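Local coordinates for heavy metal cation tricomponent efflux pump ZneA(CzcA-like) (Cupriavidus metallidurans, PDB 4K0J), which exports zinc ions as a proton-driven antiporter, the inner-membrane pump of a tripartite heavy-metal efflux system of the RND superfamily, at residues L503-L514 and V950-R959; G916-A924 and T991-T999. All blocks are in the same frame, centred on the assembly; numbering follows the deposited sequence.

Both contacts lie in the helical end of the pump that carries the transmembrane helices, their centres about 23 Å and their nearest atoms about 11 Å apart; only the segments of interaction 2 fall in or overlap predicted membrane spans. They share neighbouring elements: helix 911-939 supplies 916-924 and runs on toward the 950-959 turn, and helix 958-970, which that turn starts, is followed in the chain by helix 986-997. Interaction 1 is partly buried and mixed in character, with a tyrosine hydroxyl on a backbone carbonyl, a sulfur beside a ring and an arginine laid against leucines. Interaction 2 is buried among helices predicted to span the membrane and wholly apolar in its meeting side chains.

Interaction 1: L503-L514 and V950-R959; sequences LVWLAPRYESVL and VVRGAGERMR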
ATOM      1  N   LEU C 503      19.770 -61.708 -10.991  1.00151.76           N
ATOM      2  CA  LEU C 503      18.551 -61.392 -11.720  1.00127.74           C
ATOM      3  C   LEU C 503      18.093 -62.624 -12.486  1.00132.64           C
ATOM      4  O   LEU C 503      16.901 -62.795 -12.771  1.00124.63           O
ATOM      5  CB  LEU C 503      18.806 -60.242 -12.690  1.00113.97           C
ATOM      6  CG  LEU C 503      19.534 -59.040 -12.091  1.00107.13           C
ATOM      7  CD1 LEU C 503      19.696 -57.934 -13.121  1.00102.47           C
ATOM      8  CD2 LEU C 503      18.795 -58.537 -10.864  1.00108.81           C
ATOM      9  N   VAL C 504      19.062 -63.476 -12.811  1.00153.50           N
ATOM     10  CA  VAL C 504      18.823 -64.706 -13.557  1.00173.83           C
ATOM     11  C   VAL C 504      17.757 -65.576 -12.898  1.00185.29           C
ATOM     12  O   VAL C 504      16.871 -66.094 -13.573  1.00190.94           O
ATOM     13  CB  VAL C 504      20.133 -65.515 -13.736  1.00184.50           C
ATOM     14  CG1 VAL C 504      20.953 -65.507 -12.451  1.00187.26           C
ATOM     15  CG2 VAL C 504      19.838 -66.940 -14.194  1.00186.05           C
ATOM     16  N   TRP C 505      17.837 -65.719 -11.579  1.00187.01           N
ATOM     17  CA  TRP C 505      16.867 -66.515 -10.837  1.00190.45           C
ATOM     18  C   TRP C 505      15.571 -65.741 -10.613  1.00191.09           C
ATOM     19  O   TRP C 505      14.506 -66.332 -10.426  1.00191.11           O
ATOM     20  CB  TRP C 505      17.458 -66.979  -9.503  1.00191.91           C
ATOM     21  CG  TRP C 505      16.468 -67.661  -8.610  1.00195.43           C
ATOM     22  CD1 TRP C 505      16.004 -67.211  -7.407  1.00195.15           C
ATOM     23  CD2 TRP C 505      15.805 -68.908  -8.854  1.00198.22           C
ATOM     24  NE1 TRP C 505      15.100 -68.105  -6.885  1.00198.97           N
ATOM     25  CE2 TRP C 505      14.959 -69.155  -7.754  1.00200.55           C
ATOM     26  CE3 TRP C 505      15.846 -69.842  -9.895  1.00196.88           C
ATOM     27  CZ2 TRP C 505      14.162 -70.297  -7.665  1.00199.66           C
ATOM     28  CZ3 TRP C 505      15.053 -70.974  -9.804  1.00197.60           C
ATOM     29  CH2 TRP C 505      14.224 -71.192  -8.697  1.00197.91           C
ATOM     30  N   LEU C 506      15.665 -64.416 -10.637  1.00192.85           N
ATOM     31  CA  LEU C 506      14.489 -63.569 -10.480  1.00189.46           C
ATOM     32  C   LEU C 506      13.609 -63.627 -11.724  1.00175.52           C
ATOM     33  O   LEU C 506      12.406 -63.378 -11.656  1.00179.48           O
ATOM     34  CB  LEU C 506      14.896 -62.122 -10.187  1.00192.75           C
ATOM     35  CG  LEU C 506      15.622 -61.865  -8.865  1.00195.78           C
ATOM     36  CD1 LEU C 506      15.996 -60.397  -8.734  1.00194.21           C
ATOM     37  CD2 LEU C 506      14.767 -62.309  -7.689  1.00197.50           C
ATOM     38  N   ALA C 507      14.214 -63.962 -12.859  1.00155.61           N
ATOM     39  CA  ALA C 507      13.477 -64.020 -14.120  1.00146.68           C
ATOM     40  C   ALA C 507      12.373 -65.095 -14.195  1.00152.81           C
ATOM     41  O   ALA C 507      11.204 -64.753 -14.378  1.00145.73           O
ATOM     42  CB  ALA C 507      14.439 -64.121 -15.314  1.00142.88           C
ATOM     43  N   PRO C 508      12.725 -66.392 -14.045  1.00168.94           N
ATOM     44  CA  PRO C 508      11.687 -67.406 -14.258  1.00169.84           C
ATOM     45  C   PRO C 508      10.822 -67.656 -13.024  1.00173.76           C
ATOM     46  O   PRO C 508       9.765 -68.278 -13.143  1.00181.13           O
ATOM     47  CB  PRO C 508      12.494 -68.660 -14.605  1.00169.28           C
ATOM     48  CG  PRO C 508      13.860 -68.439 -14.005  1.00168.61           C
ATOM     49  CD  PRO C 508      13.964 -67.007 -13.539  1.00169.29           C
ATOM     50  N   ARG C 509      11.272 -67.190 -11.862  1.00163.10           N
ATOM     51  CA  ARG C 509      10.468 -67.227 -10.648  1.00157.04           C
ATOM     52  C   ARG C 509       9.217 -66.399 -10.895  1.00149.97           C
ATOM     53  O   ARG C 509       8.120 -66.747 -10.455  1.00144.21           O
ATOM     54  CB  ARG C 509      11.269 -66.666  -9.469  1.00159.18           C
ATOM     55  CG  ARG C 509      10.458 -66.309  -8.223  1.00160.20           C
ATOM     56  CD  ARG C 509       9.690 -67.503  -7.667  1.00162.18           C
ATOM     57  NE  ARG C 509       9.313 -67.317  -6.266  1.00156.51           N
ATOM     58  CZ  ARG C 509       8.304 -66.556  -5.849  1.00148.09           C
ATOM     59  NH1 ARG C 509       7.564 -65.889  -6.722  1.00143.86           N
ATOM     60  NH2 ARG C 509       8.040 -66.457  -4.554  1.00145.61           N
ATOM     61  N   TYR C 510       9.398 -65.306 -11.629  1.00151.40           N
ATOM     62  CA  TYR C 510       8.303 -64.427 -12.007  1.00152.14           C
ATOM     63  C   TYR C 510       7.365 -65.128 -12.985  1.00146.87           C
ATOM     64  O   TYR C 510       6.149 -64.953 -12.926  1.00150.36           O
ATOM     65  CB  TYR C 510       8.865 -63.140 -12.620  1.00154.14           C
ATOM     66  CG  TYR C 510       7.828 -62.106 -13.004  1.00152.37           C
ATOM     67  CD1 TYR C 510       6.741 -61.840 -12.183  1.00151.83           C
ATOM     68  CD2 TYR C 510       7.956 -61.377 -14.178  1.00151.27           C
ATOM     69  CE1 TYR C 510       5.798 -60.887 -12.533  1.00150.86           C
ATOM     70  CE2 TYR C 510       7.022 -60.424 -14.533  1.00149.04           C
ATOM     71  CZ  TYR C 510       5.945 -60.183 -13.709  1.00148.77           C
ATOM     72  OH  TYR C 510       5.014 -59.231 -14.067  1.00146.52           O
ATOM     73  N   GLU C 511       7.939 -65.933 -13.874  1.00137.06           N
ATOM     74  CA  GLU C 511       7.163 -66.662 -14.874  1.00130.21           C
ATOM     75  C   GLU C 511       6.273 -67.720 -14.228  1.00137.42           C
ATOM     76  O   GLU C 511       5.182 -68.013 -14.718  1.00125.15           O
ATOM     77  CB  GLU C 511       8.094 -67.321 -15.889  1.00121.92           C
ATOM     78  CG  GLU C 511       9.051 -66.358 -16.569  1.00118.76           C
ATOM     79  CD  GLU C 511       9.988 -67.051 -17.541  1.00120.83           C
ATOM     80  OE1 GLU C 511       9.687 -68.194 -17.952  1.00124.58           O
ATOM     81  OE2 GLU C 511      11.027 -66.452 -17.891  1.00118.82           O
ATOM     82  N   SER C 512       6.750 -68.289 -13.124  1.00160.44           N
ATOM     83  CA  SER C 512       6.021 -69.331 -12.410  1.00177.33           C
ATOM     84  C   SER C 512       4.739 -68.803 -11.768  1.00170.00           C
ATOM     85  O   SER C 512       3.659 -69.351 -11.987  1.00177.33           O
ATOM     86  CB  SER C 512       6.916 -69.970 -11.344  1.00192.46           C
ATOM     87  OG  SER C 512       6.214 -70.957 -10.609  1.00201.74           O
ATOM     88  N   VAL C 513       4.864 -67.742 -10.976  1.00149.48           N
ATOM     89  CA  VAL C 513       3.712 -67.158 -10.297  1.00139.47           C
ATOM     90  C   VAL C 513       2.723 -66.532 -11.276  1.00151.28           C
ATOM     91  O   VAL C 513       1.528 -66.452 -10.996  1.00142.27           O
ATOM     92  CB  VAL C 513       4.137 -66.113  -9.251  1.00119.33           C
ATOM     93  CG1 VAL C 513       4.660 -66.798  -8.004  1.00121.17           C
ATOM     94  CG2 VAL C 513       5.178 -65.177  -9.833  1.00115.89           C
ATOM     95  N   LEU C 514       3.225 -66.085 -12.423  1.00181.12           N
ATOM     96  CA  LEU C 514       2.356 -65.584 -13.481  1.00204.36           C
ATOM     97  C   LEU C 514       1.540 -66.730 -14.071  1.00210.64           C
ATOM     98  O   LEU C 514       0.414 -66.534 -14.524  1.00218.49           O
ATOM     99  CB  LEU C 514       3.166 -64.883 -14.575  1.00216.21           C
ATOM    100  CG  LEU C 514       3.634 -63.457 -14.275  1.00220.34           C
ATOM    101  CD1 LEU C 514       4.497 -62.924 -15.407  1.00222.86           C
ATOM    102  CD2 LEU C 514       2.447 -62.539 -14.031  1.00219.73           C
ATOM    103  N   VAL C 950      -0.360 -62.094 -20.458  1.00164.67           N
ATOM    104  CA  VAL C 950      -0.193 -61.845 -19.028  1.00170.39           C
ATOM    105  C   VAL C 950       1.242 -62.154 -18.583  1.00161.22           C
ATOM    106  O   VAL C 950       1.723 -61.625 -17.579  1.00164.70           O
ATOM    107  CB  VAL C 950      -1.211 -62.665 -18.198  1.00182.80           C
ATOM    108  CG1 VAL C 950      -1.168 -62.269 -16.733  1.00186.75           C
ATOM    109  CG2 VAL C 950      -2.613 -62.470 -18.747  1.00184.99           C
ATOM    110  N   VAL C 951       1.925 -63.003 -19.344  1.00143.27           N
ATOM    111  CA  VAL C 951       3.323 -63.322 -19.074  1.00132.51           C
ATOM    112  C   VAL C 951       4.220 -62.732 -20.165  1.00141.18           C
ATOM    113  O   VAL C 951       5.442 -62.692 -20.028  1.00133.81           O
ATOM    114  CB  VAL C 951       3.542 -64.846 -18.973  1.00124.00           C
ATOM    115  CG1 VAL C 951       4.857 -65.160 -18.273  1.00118.69           C
ATOM    116  CG2 VAL C 951       2.388 -65.492 -18.226  1.00119.33           C
ATOM    117  N   ARG C 952       3.600 -62.265 -21.246  1.00162.38           N
ATOM    118  CA  ARG C 952       4.336 -61.660 -22.356  1.00177.86           C
ATOM    119  C   ARG C 952       4.415 -60.138 -22.232  1.00166.44           C
ATOM    120  O   ARG C 952       5.502 -59.573 -22.111  1.00167.29           O
ATOM    121  CB  ARG C 952       3.711 -62.048 -23.700  1.00197.51           C
ATOM    122  CG  ARG C 952       4.037 -63.466 -24.154  1.00215.10           C
ATOM    123  CD  ARG C 952       3.183 -63.894 -25.344  1.00228.83           C
ATOM    124  NE  ARG C 952       3.436 -63.092 -26.539  1.00235.56           N
ATOM    125  CZ  ARG C 952       2.866 -63.309 -27.721  1.00241.02           C
ATOM    126  NH1 ARG C 952       2.008 -64.309 -27.873  1.00244.38           N
ATOM    127  NH2 ARG C 952       3.156 -62.528 -28.753  1.00241.17           N
ATOM    128  N   GLY C 953       3.259 -59.481 -22.263  1.00152.05           N
ATOM    129  CA  GLY C 953       3.205 -58.034 -22.172  1.00139.95           C
ATOM    130  C   GLY C 953       3.427 -57.509 -20.767  1.00129.40           C
ATOM    131  O   GLY C 953       3.664 -56.315 -20.569  1.00124.42           O
ATOM    132  N   ALA C 954       3.351 -58.407 -19.790  1.00122.15           N
ATOM    133  CA  ALA C 954       3.529 -58.049 -18.389  1.00109.28           C
ATOM    134  C   ALA C 954       4.824 -58.635 -17.841  1.00102.91           C
ATOM    135  O   ALA C 954       5.483 -58.029 -16.995  1.00 96.55           O
ATOM    136  CB  ALA C 954       2.346 -58.534 -17.570  1.00106.79           C
ATOM    137  N   GLY C 955       5.181 -59.818 -18.334  1.00102.68           N
ATOM    138  CA  GLY C 955       6.361 -60.526 -17.872  1.00103.12           C
ATOM    139  C   GLY C 955       7.662 -59.842 -18.238  1.00106.63           C
ATOM    140  O   GLY C 955       8.691 -60.062 -17.599  1.00101.04           O
ATOM    141  N   GLU C 956       7.619 -59.011 -19.273  1.00116.55           N
ATOM    142  CA  GLU C 956       8.803 -58.290 -19.721  1.00124.12           C
ATOM    143  C   GLU C 956       8.849 -56.880 -19.144  1.00115.02           C
ATOM    144  O   GLU C 956       9.800 -56.135 -19.383  1.00109.21           O
ATOM    145  CB  GLU C 956       8.863 -58.245 -21.248  1.00138.35           C
ATOM    146  CG  GLU C 956       9.115 -59.597 -21.894  1.00151.24           C
ATOM    147  CD  GLU C 956       9.180 -59.513 -23.404  1.00160.84           C
ATOM    148  OE1 GLU C 956       8.738 -58.485 -23.960  1.00162.47           O
ATOM    149  OE2 GLU C 956       9.674 -60.472 -24.037  1.00165.14           O
ATOM    150  N   ARG C 957       7.815 -56.519 -18.389  1.00113.10           N
ATOM    151  CA  ARG C 957       7.788 -55.232 -17.707  1.00107.10           C
ATOM    152  C   ARG C 957       8.306 -55.394 -16.290  1.00102.37           C
ATOM    153  O   ARG C 957       8.238 -54.471 -15.486  1.00108.84           O
ATOM    154  CB  ARG C 957       6.378 -54.644 -17.694  1.00113.78           C
ATOM    155  CG  ARG C 957       5.801 -54.445 -19.078  1.00130.47           C
ATOM    156  CD  ARG C 957       6.835 -53.825 -20.003  1.00141.62           C
ATOM    157  NE  ARG C 957       6.695 -54.304 -21.375  1.00152.26           N
ATOM    158  CZ  ARG C 957       7.519 -53.978 -22.367  1.00156.02           C
ATOM    159  NH1 ARG C 957       8.543 -53.165 -22.140  1.00153.54           N
ATOM    160  NH2 ARG C 957       7.319 -54.463 -23.585  1.00158.50           N
ATOM    161  N   MET C 958       8.822 -56.584 -15.997  1.00 96.78           N
ATOM    162  CA  MET C 958       9.412 -56.877 -14.697  1.00 97.14           C
ATOM    163  C   MET C 958      10.517 -55.879 -14.357  1.00103.15           C
ATOM    164  O   MET C 958      10.457 -55.195 -13.333  1.00107.45           O
ATOM    165  CB  MET C 958       9.956 -58.310 -14.683  1.00 95.29           C
ATOM    166  CG  MET C 958      10.781 -58.667 -13.454  1.00 95.73           C
ATOM    167  SD  MET C 958      11.293 -60.402 -13.432  1.00143.99           S
ATOM    168  CE  MET C 958      12.141 -60.547 -15.005  1.00123.59           C
ATOM    169  N   ARG C 959      11.509 -55.780 -15.236  1.00103.39           N
ATOM    170  CA  ARG C 959      12.661 -54.908 -15.004  1.00102.09           C
ATOM    171  C   ARG C 959      12.381 -53.398 -14.898  1.00101.31           C
ATOM    172  O   ARG C 959      12.897 -52.757 -13.983  1.00 99.29           O
ATOM    173  CB  ARG C 959      13.783 -55.198 -16.007  1.00104.80           C
ATOM    174  CG  ARG C 959      14.504 -56.505 -15.732  1.00115.66           C
ATOM    175  CD  ARG C 959      14.969 -56.571 -14.285  1.00120.99           C
ATOM    176  NE  ARG C 959      15.215 -57.942 -13.845  1.00128.05           N
ATOM    177  CZ  ARG C 959      15.463 -58.290 -12.586  1.00127.45           C
ATOM    178  NH1 ARG C 959      15.671 -59.562 -12.274  1.00128.82           N
ATOM    179  NH2 ARG C 959      15.496 -57.368 -11.635  1.00125.21           N
TER
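The carbonyl oxygen of Ala954 is gripped by two donors from opposite faces of its plane: Tyr510 OH at 3.2 Å, well above that plane, and the backbone N of Arg957, which closes a type I turn from Ala954 to Arg957. Tyr510 gets there because its CG lies anti to the backbone N (chi1 -177°), which sends the ring across toward the turn. Gly955 CA comes to 3.4 Å from Tyr510 CE2. Beside the same ring, Met958 SD stands 4.5 Å from the centroid of Tyr510 in an oblique Met-aromatic contact, and the bend at chi3 carries Met958 CE to 3.8 Å from Ala507 CA. A turn further along the helix, Leu514 CD1 packs on Val951 CG1 at 3.7 Å, while Leu514 CD2 approaches the carbonyl of Val950. At the other end the guanidinium of Arg959 lies against hydrocarbon: Leu503 CG sits over one face, and Arg959 NH1 is 3.4 Å from Leu506 CB. Arg959 also touches Glu406 of helix 399-411. Helix 503-516 is thus docked across a helix-turn-helix connection: the end of helix 949-952, the type I turn, and the start of helix 958-970 with Arg957 as its N-cap.

Interaction 2: G916-A924 and T991-T999; sequences GFIALFGVA and TVVVGGLIT
Val992 CG1 sits over the centre of the Phe917 ring, 3.4 Å from its centroid and only 8° off the normal, a CH-pi contact in which the two side chains cross at about a right angle. With CG1 anti to the backbone N (chi1 165°), Val992 turns both methyls to the ring, CG2 lying 3.5 Å from Phe917 CE1. Gly916, with no side chain, lets the same valine close on its backbone.

The tight centre is Leu920, a knob in the hole formed by Val992, Val993, Gly996 and Leu997. Leu920 CD1 lies 3.4 Å from Gly996 O, and Leu920 CD2 is equally near Val992 O. Gly996 leaves room for this methyl pair against its backbone. Alongside, Val993 CG2 is 3.9 Å from Leu920 CB.

Toward Ala924 the fit slackens: Val923 and Leu997 meet tip to tip, Val923 CG1 lying 3.9 Å from Leu997 CD1, and Ala924 N stays 4.3 Å from Leu997 CD1. This looser end is nonetheless buried, with Ala968 of helix 958-970 against both Val923 and Leu997. The more open side is at Phe917, which is partly exposed. The helix segments run at 37° to each other, their axes 8.3 Å apart at closest. The side chains that meet are all hydrocarbon, and Leu920 also sets its methyls against backbone carbonyls, so cohesion probably rests mainly on shape fit and dispersion, consistent with an interface between helices predicted to cross the membrane.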
ATOM      1  N   GLY C 916       3.203 -37.456   2.177  1.00 73.59           N
ATOM      2  CA  GLY C 916       3.935 -38.655   1.809  1.00 79.69           C
ATOM      3  C   GLY C 916       3.105 -39.611   0.969  1.00 80.80           C
ATOM      4  O   GLY C 916       3.581 -40.132  -0.036  1.00 74.30           O
ATOM      5  N   PHE C 917       1.861 -39.845   1.381  1.00 83.55           N
ATOM      6  CA  PHE C 917       0.954 -40.702   0.619  1.00 77.13           C
ATOM      7  C   PHE C 917       0.620 -40.074  -0.727  1.00 66.97           C
ATOM      8  O   PHE C 917       0.511 -40.773  -1.741  1.00 62.28           O
ATOM      9  CB  PHE C 917      -0.331 -40.974   1.405  1.00 83.30           C
ATOM     10  CG  PHE C 917      -0.190 -42.048   2.448  1.00 87.15           C
ATOM     11  CD1 PHE C 917      -0.055 -41.722   3.787  1.00 86.90           C
ATOM     12  CD2 PHE C 917      -0.189 -43.385   2.086  1.00 87.15           C
ATOM     13  CE1 PHE C 917       0.076 -42.709   4.746  1.00 84.68           C
ATOM     14  CE2 PHE C 917      -0.057 -44.374   3.040  1.00 88.08           C
ATOM     15  CZ  PHE C 917       0.076 -44.035   4.371  1.00 88.02           C
ATOM     16  N   ILE C 918       0.456 -38.753  -0.727  1.00 68.95           N
ATOM     17  CA  ILE C 918       0.215 -38.015  -1.963  1.00 70.27           C
ATOM     18  C   ILE C 918       1.348 -38.269  -2.959  1.00 76.18           C
ATOM     19  O   ILE C 918       1.125 -38.395  -4.166  1.00 78.64           O
ATOM     20  CB  ILE C 918       0.097 -36.501  -1.697  1.00 69.66           C
ATOM     21  CG1 ILE C 918      -0.968 -36.225  -0.634  1.00 71.09           C
ATOM     22  CG2 ILE C 918      -0.213 -35.749  -2.981  1.00 66.22           C
ATOM     23  CD1 ILE C 918      -2.329 -36.785  -0.974  1.00 73.55           C
ATOM     24  N   ALA C 919       2.566 -38.362  -2.433  1.00 79.14           N
ATOM     25  CA  ALA C 919       3.745 -38.643  -3.245  1.00 78.80           C
ATOM     26  C   ALA C 919       3.777 -40.094  -3.721  1.00 86.06           C
ATOM     27  O   ALA C 919       4.013 -40.366  -4.899  1.00 95.55           O
ATOM     28  CB  ALA C 919       5.007 -38.322  -2.461  1.00 70.55           C
ATOM     29  N   LEU C 920       3.548 -41.016  -2.790  1.00 79.05           N
ATOM     30  CA  LEU C 920       3.592 -42.451  -3.063  1.00 71.04           C
ATOM     31  C   LEU C 920       2.611 -42.845  -4.157  1.00 74.96           C
ATOM     32  O   LEU C 920       2.915 -43.684  -5.020  1.00 63.95           O
ATOM     33  CB  LEU C 920       3.277 -43.229  -1.785  1.00 65.97           C
ATOM     34  CG  LEU C 920       3.186 -44.753  -1.863  1.00 66.00           C
ATOM     35  CD1 LEU C 920       4.513 -45.347  -2.284  1.00 66.47           C
ATOM     36  CD2 LEU C 920       2.750 -45.319  -0.521  1.00 67.49           C
ATOM     37  N   PHE C 921       1.434 -42.230  -4.115  1.00 84.91           N
ATOM     38  CA  PHE C 921       0.389 -42.518  -5.088  1.00 98.57           C
ATOM     39  C   PHE C 921       0.870 -42.271  -6.516  1.00100.97           C
ATOM     40  O   PHE C 921       0.524 -43.017  -7.432  1.00105.44           O
ATOM     41  CB  PHE C 921      -0.861 -41.692  -4.789  1.00100.72           C
ATOM     42  CG  PHE C 921      -1.567 -42.101  -3.527  1.00 99.19           C
ATOM     43  CD1 PHE C 921      -1.341 -43.348  -2.966  1.00 99.77           C
ATOM     44  CD2 PHE C 921      -2.452 -41.243  -2.903  1.00 93.59           C
ATOM     45  CE1 PHE C 921      -1.986 -43.728  -1.811  1.00 98.53           C
ATOM     46  CE2 PHE C 921      -3.102 -41.620  -1.746  1.00 93.66           C
ATOM     47  CZ  PHE C 921      -2.868 -42.863  -1.199  1.00 95.38           C
ATOM     48  N   GLY C 922       1.680 -41.234  -6.691  1.00 89.85           N
ATOM     49  CA  GLY C 922       2.216 -40.901  -7.997  1.00 76.49           C
ATOM     50  C   GLY C 922       3.068 -42.005  -8.592  1.00 74.02           C
ATOM     51  O   GLY C 922       2.773 -42.509  -9.674  1.00 74.30           O
ATOM     52  N   VAL C 923       4.129 -42.382  -7.886  1.00 77.27           N
ATOM     53  CA  VAL C 923       5.034 -43.419  -8.377  1.00 81.70           C
ATOM     54  C   VAL C 923       4.323 -44.768  -8.520  1.00 81.35           C
ATOM     55  O   VAL C 923       4.535 -45.492  -9.502  1.00 78.84           O
ATOM     56  CB  VAL C 923       6.300 -43.544  -7.485  1.00 94.64           C
ATOM     57  CG1 VAL C 923       5.928 -43.561  -6.011  1.00 97.15           C
ATOM     58  CG2 VAL C 923       7.108 -44.776  -7.857  1.00 95.77           C
ATOM     59  N   ALA C 924       3.462 -45.090  -7.557  1.00 85.38           N
ATOM     60  CA  ALA C 924       2.716 -46.344  -7.598  1.00 97.84           C
ATOM     61  C   ALA C 924       1.820 -46.422  -8.835  1.00108.98           C
ATOM     62  O   ALA C 924       1.845 -47.410  -9.587  1.00116.15           O
ATOM     63  CB  ALA C 924       1.895 -46.513  -6.335  1.00 99.87           C
ATOM     64  N   THR C 991       9.036 -42.701   5.270  1.00 95.13           N
ATOM     65  CA  THR C 991       8.467 -43.945   5.763  1.00106.54           C
ATOM     66  C   THR C 991       7.289 -44.391   4.904  1.00106.53           C
ATOM     67  O   THR C 991       7.242 -45.536   4.452  1.00117.56           O
ATOM     68  CB  THR C 991       8.002 -43.789   7.216  1.00115.41           C
ATOM     69  OG1 THR C 991       9.055 -43.206   7.993  1.00120.20           O
ATOM     70  CG2 THR C 991       7.625 -45.132   7.805  1.00119.06           C
ATOM     71  N   VAL C 992       6.347 -43.479   4.682  1.00 92.49           N
ATOM     72  CA  VAL C 992       5.159 -43.770   3.882  1.00 85.47           C
ATOM     73  C   VAL C 992       5.503 -44.286   2.487  1.00 90.08           C
ATOM     74  O   VAL C 992       4.941 -45.284   2.029  1.00 91.22           O
ATOM     75  CB  VAL C 992       4.256 -42.529   3.752  1.00 83.60           C
ATOM     76  CG1 VAL C 992       3.235 -42.722   2.642  1.00 78.80           C
ATOM     77  CG2 VAL C 992       3.573 -42.232   5.077  1.00 89.49           C
ATOM     78  N   VAL C 993       6.432 -43.617   1.815  1.00 94.56           N
ATOM     79  CA  VAL C 993       6.808 -44.012   0.460  1.00 94.16           C
ATOM     80  C   VAL C 993       7.638 -45.296   0.428  1.00106.28           C
ATOM     81  O   VAL C 993       7.281 -46.247  -0.267  1.00114.63           O
ATOM     82  CB  VAL C 993       7.567 -42.893  -0.277  1.00 76.21           C
ATOM     83  CG1 VAL C 993       8.139 -43.420  -1.577  1.00 75.48           C
ATOM     84  CG2 VAL C 993       6.651 -41.705  -0.534  1.00 65.99           C
ATOM     85  N   VAL C 994       8.740 -45.317   1.177  1.00101.97           N
ATOM     86  CA  VAL C 994       9.627 -46.479   1.220  1.00 95.51           C
ATOM     87  C   VAL C 994       8.872 -47.753   1.592  1.00 94.80           C
ATOM     88  O   VAL C 994       8.979 -48.770   0.905  1.00 97.11           O
ATOM     89  CB  VAL C 994      10.807 -46.270   2.201  1.00 85.26           C
ATOM     90  CG1 VAL C 994      11.533 -47.579   2.462  1.00 85.41           C
ATOM     91  CG2 VAL C 994      11.774 -45.238   1.652  1.00 80.82           C
ATOM     92  N   GLY C 995       8.097 -47.686   2.669  1.00 88.65           N
ATOM     93  CA  GLY C 995       7.314 -48.825   3.108  1.00 88.37           C
ATOM     94  C   GLY C 995       6.170 -49.140   2.166  1.00 89.59           C
ATOM     95  O   GLY C 995       5.865 -50.306   1.915  1.00 88.76           O
ATOM     96  N   GLY C 996       5.544 -48.096   1.634  1.00 98.44           N
ATOM     97  CA  GLY C 996       4.385 -48.253   0.776  1.00112.77           C
ATOM     98  C   GLY C 996       4.691 -48.521  -0.684  1.00123.24           C
ATOM     99  O   GLY C 996       3.784 -48.551  -1.513  1.00128.42           O
ATOM    100  N   LEU C 997       5.964 -48.716  -1.003  1.00120.55           N
ATOM    101  CA  LEU C 997       6.357 -49.000  -2.376  1.00115.88           C
ATOM    102  C   LEU C 997       6.954 -50.393  -2.463  1.00111.46           C
ATOM    103  O   LEU C 997       6.960 -51.010  -3.524  1.00113.74           O
ATOM    104  CB  LEU C 997       7.362 -47.962  -2.874  1.00114.45           C
ATOM    105  CG  LEU C 997       7.442 -47.756  -4.387  1.00113.06           C
ATOM    106  CD1 LEU C 997       6.091 -47.326  -4.938  1.00110.95           C
ATOM    107  CD2 LEU C 997       8.508 -46.730  -4.722  1.00110.63           C
ATOM    108  N   ILE C 998       7.452 -50.885  -1.334  1.00107.36           N
ATOM    109  CA  ILE C 998       8.045 -52.213  -1.277  1.00107.97           C
ATOM    110  C   ILE C 998       6.962 -53.267  -1.037  1.00106.13           C
ATOM    111  O   ILE C 998       7.237 -54.466  -1.031  1.00107.80           O
ATOM    112  CB  ILE C 998       9.143 -52.297  -0.188  1.00111.97           C
ATOM    113  CG1 ILE C 998      10.154 -53.402  -0.516  1.00119.37           C
ATOM    114  CG2 ILE C 998       8.529 -52.486   1.193  1.00111.14           C
ATOM    115  CD1 ILE C 998      11.309 -53.486   0.462  1.00119.56           C
ATOM    116  N   THR C 999       5.728 -52.810  -0.840  1.00102.11           N
ATOM    117  CA  THR C 999       4.590 -53.714  -0.697  1.00101.75           C
ATOM    118  C   THR C 999       3.512 -53.361  -1.713  1.00 96.84           C
ATOM    119  O   THR C 999       2.383 -53.842  -1.629  1.00 93.88           O
ATOM    120  CB  THR C 999       3.959 -53.645   0.706  1.00106.25           C
ATOM    121  OG1 THR C 999       3.028 -52.558   0.758  1.00106.01           O
ATOM    122  CG2 THR C 999       5.024 -53.466   1.782  1.00109.41           C
TER